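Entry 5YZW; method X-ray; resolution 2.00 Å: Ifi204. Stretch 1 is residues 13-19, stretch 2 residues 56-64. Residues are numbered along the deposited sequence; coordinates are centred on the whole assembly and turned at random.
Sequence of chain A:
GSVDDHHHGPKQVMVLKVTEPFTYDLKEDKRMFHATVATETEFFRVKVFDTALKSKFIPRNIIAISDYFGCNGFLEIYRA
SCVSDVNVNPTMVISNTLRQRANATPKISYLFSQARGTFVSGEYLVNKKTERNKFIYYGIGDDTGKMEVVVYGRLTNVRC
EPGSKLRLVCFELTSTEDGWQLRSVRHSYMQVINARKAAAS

Stretch 1 13-19: VMVLKVT
Stretch 2 56-64: KFIPRNIIA

Stretch 1 continues a strand that has begun earlier in the chain and runs antiparallel, at 126° between N-to-C directions, beside the strand that starts at Ile62 and continues beyond Ala64; a type II turn, Ile58 to Asn61, leads into the latter. Val13 faces Ile63 in a hydrogen-bonded pair (CA to CA 5.6 Å): Val13 N to Ile63 O and Ile63 N to Val13 O are both 2.9 Å. Met14 and Ile62 form the next, non-hydrogen-bonded pair, with CA atoms 4.4 Å apart. The ladder then meets the turn, where Val15 N donates to Asn61 O (3.0 Å) and Val15 O accepts from Arg60 N (2.8 Å). Arg60, at phi/psi 86/-8, supplies the turn's positive phi, while Asn61 N closes it on Ile58 O at 2.9 Å.

Val15 (t) is the main bump. Its compact, branched side chain points toward the loop and enters a hollow lined by Phe57, the Ile58 carbonyl and Ile63: Val15 CG2 lies 3.7 Å from Ile63 CD1 and 4.1 Å from Phe57 CD2, and Val15 CB 3.4 Å from Ile58 O. On the same sheet face as Ile63 (p, t), Val13 (m) brings CG2 to 3.6 Å from Ile63 CG1; both are beta-branched and apolar, so they suit an extended strand and pack without leaving a polar group unpaired. Extended Met14 (t, t, m) reaches along the other face, its flexible thioether placing CE 4.0 Å from Ile62 CD1. Farther on, Val18 (p) sets CG1 4.1 Å from CD of the rigid Pro59 ring and CG2 4.1 Å from Phe57 CB.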

# COMPACT_ATOMS: atom_id res chain seq x y z
N VAL A 13 -15.94 1.00 -8.45
CA VAL A 13 -14.67 1.72 -8.47
C VAL A 13 -13.89 1.44 -9.76
O VAL A 13 -14.08 0.42 -10.42
CB VAL A 13 -13.77 1.39 -7.25
CG1 VAL A 13 -14.49 1.72 -5.96
CG2 VAL A 13 -13.36 -0.08 -7.24
N MET A 14 -12.99 2.36 -10.08
CA MET A 14 -11.96 2.12 -11.07
C MET A 14 -10.66 1.76 -10.36
O MET A 14 -10.25 2.43 -9.42
CB MET A 14 -11.75 3.33 -11.97
CG MET A 14 -10.88 2.96 -13.17
SD MET A 14 -10.46 4.33 -14.25
CE MET A 14 -11.85 4.31 -15.40
N VAL A 15 -10.02 0.69 -10.83
CA VAL A 15 -8.69 0.29 -10.35
C VAL A 15 -7.66 1.27 -10.88
O VAL A 15 -7.54 1.47 -12.09
CB VAL A 15 -8.37 -1.14 -10.81
CG1 VAL A 15 -6.99 -1.56 -10.30
CG2 VAL A 15 -9.46 -2.10 -10.35
N LEU A 16 -6.88 1.87 -9.97
CA LEU A 16 -5.83 2.81 -10.35
C LEU A 16 -4.45 2.17 -10.43
O LEU A 16 -3.73 2.36 -11.40
CB LEU A 16 -5.80 3.99 -9.37
CG LEU A 16 -7.11 4.79 -9.28
CD1 LEU A 16 -6.90 6.08 -8.53
CD2 LEU A 16 -7.70 5.07 -10.64
N LYS A 17 -4.07 1.40 -9.41
CA LYS A 17 -2.74 0.82 -9.31
C LYS A 17 -2.83 -0.43 -8.45
O LYS A 17 -3.71 -0.55 -7.59
CB LYS A 17 -1.73 1.84 -8.76
CG LYS A 17 -1.60 1.95 -7.23
CD LYS A 17 -0.47 1.09 -6.60
CE LYS A 17 -0.66 0.98 -5.08
NZ LYS A 17 0.45 0.22 -4.49
N VAL A 18 -1.95 -1.39 -8.73
CA VAL A 18 -1.95 -2.68 -8.04
C VAL A 18 -0.50 -3.11 -7.87
O VAL A 18 0.36 -2.75 -8.67
CB VAL A 18 -2.78 -3.71 -8.84
CG1 VAL A 18 -2.09 -4.06 -10.15
CG2 VAL A 18 -3.04 -4.99 -8.02
N THR A 19 -0.21 -3.86 -6.80
CA THR A 19 1.05 -4.59 -6.69
C THR A 19 0.86 -6.02 -7.16
O THR A 19 -0.25 -6.54 -7.16
CB THR A 19 1.60 -4.67 -5.25
OG1 THR A 19 0.84 -5.64 -4.50
CG2 THR A 19 1.62 -3.32 -4.55
N LYS A 56 -8.77 -9.42 -11.96
CA LYS A 56 -9.73 -8.33 -12.02
C LYS A 56 -9.17 -6.98 -11.56
O LYS A 56 -9.72 -5.94 -11.94
CB LYS A 56 -10.97 -8.67 -11.19
CG LYS A 56 -11.82 -9.74 -11.89
CD LYS A 56 -12.94 -10.24 -11.01
CE LYS A 56 -13.56 -11.51 -11.61
NZ LYS A 56 -14.75 -11.92 -10.81
N PHE A 57 -8.09 -6.97 -10.79
CA PHE A 57 -7.49 -5.70 -10.39
C PHE A 57 -6.41 -5.32 -11.40
O PHE A 57 -5.21 -5.31 -11.13
CB PHE A 57 -6.97 -5.79 -8.96
CG PHE A 57 -8.05 -5.71 -7.93
CD1 PHE A 57 -8.85 -6.82 -7.64
CD2 PHE A 57 -8.30 -4.51 -7.26
CE1 PHE A 57 -9.85 -6.73 -6.68
CE2 PHE A 57 -9.30 -4.42 -6.31
CZ PHE A 57 -10.08 -5.53 -6.01
N ILE A 58 -6.89 -5.03 -12.60
CA ILE A 58 -6.07 -4.52 -13.70
C ILE A 58 -6.29 -3.01 -13.76
O ILE A 58 -7.45 -2.58 -13.80
CB ILE A 58 -6.45 -5.17 -15.04
CG1 ILE A 58 -6.33 -6.69 -14.93
CG2 ILE A 58 -5.60 -4.62 -16.17
CD1 ILE A 58 -4.95 -7.14 -14.54
N PRO A 59 -5.24 -2.20 -13.77
CA PRO A 59 -5.43 -0.75 -13.88
C PRO A 59 -6.38 -0.39 -15.02
O PRO A 59 -6.24 -0.89 -16.14
CB PRO A 59 -4.01 -0.24 -14.12
CG PRO A 59 -3.14 -1.22 -13.30
CD PRO A 59 -3.82 -2.56 -13.55
N ARG A 60 -7.36 0.47 -14.72
CA ARG A 60 -8.41 1.01 -15.59
C ARG A 60 -9.64 0.10 -15.68
O ARG A 60 -10.64 0.52 -16.24
CB ARG A 60 -7.92 1.34 -17.01
CG ARG A 60 -6.65 2.18 -17.02
CD ARG A 60 -6.24 2.62 -18.42
NE ARG A 60 -6.96 3.81 -18.89
CZ ARG A 60 -7.18 4.93 -18.20
NH1 ARG A 60 -6.72 5.11 -16.96
NH2 ARG A 60 -7.85 5.92 -18.78
N ASN A 61 -9.59 -1.11 -15.13
CA ASN A 61 -10.79 -1.94 -15.05
C ASN A 61 -11.78 -1.32 -14.07
O ASN A 61 -11.39 -0.75 -13.05
CB ASN A 61 -10.42 -3.36 -14.61
CG ASN A 61 -11.46 -4.40 -14.98
OD1 ASN A 61 -12.41 -4.15 -15.76
ND2 ASN A 61 -11.28 -5.61 -14.44
N ILE A 62 -13.07 -1.40 -14.38
CA ILE A 62 -14.11 -0.92 -13.48
C ILE A 62 -14.78 -2.14 -12.85
O ILE A 62 -15.09 -3.11 -13.55
CB ILE A 62 -15.10 0.00 -14.20
CG1 ILE A 62 -14.33 1.20 -14.76
CG2 ILE A 62 -16.12 0.54 -13.25
CD1 ILE A 62 -15.10 1.98 -15.79
N ILE A 63 -14.94 -2.11 -11.52
CA ILE A 63 -15.32 -3.31 -10.77
C ILE A 63 -16.30 -2.91 -9.67
O ILE A 63 -16.42 -1.73 -9.31
CB ILE A 63 -14.07 -4.04 -10.16
CG1 ILE A 63 -13.35 -3.16 -9.15
CG2 ILE A 63 -13.10 -4.51 -11.25
CD1 ILE A 63 -12.10 -3.82 -8.48
N ALA A 64 -17.01 -3.91 -9.14
CA ALA A 64 -17.99 -3.70 -8.07
C ALA A 64 -17.56 -4.55 -6.88
O ALA A 64 -17.36 -5.76 -7.03
CB ALA A 64 -19.42 -4.06 -8.55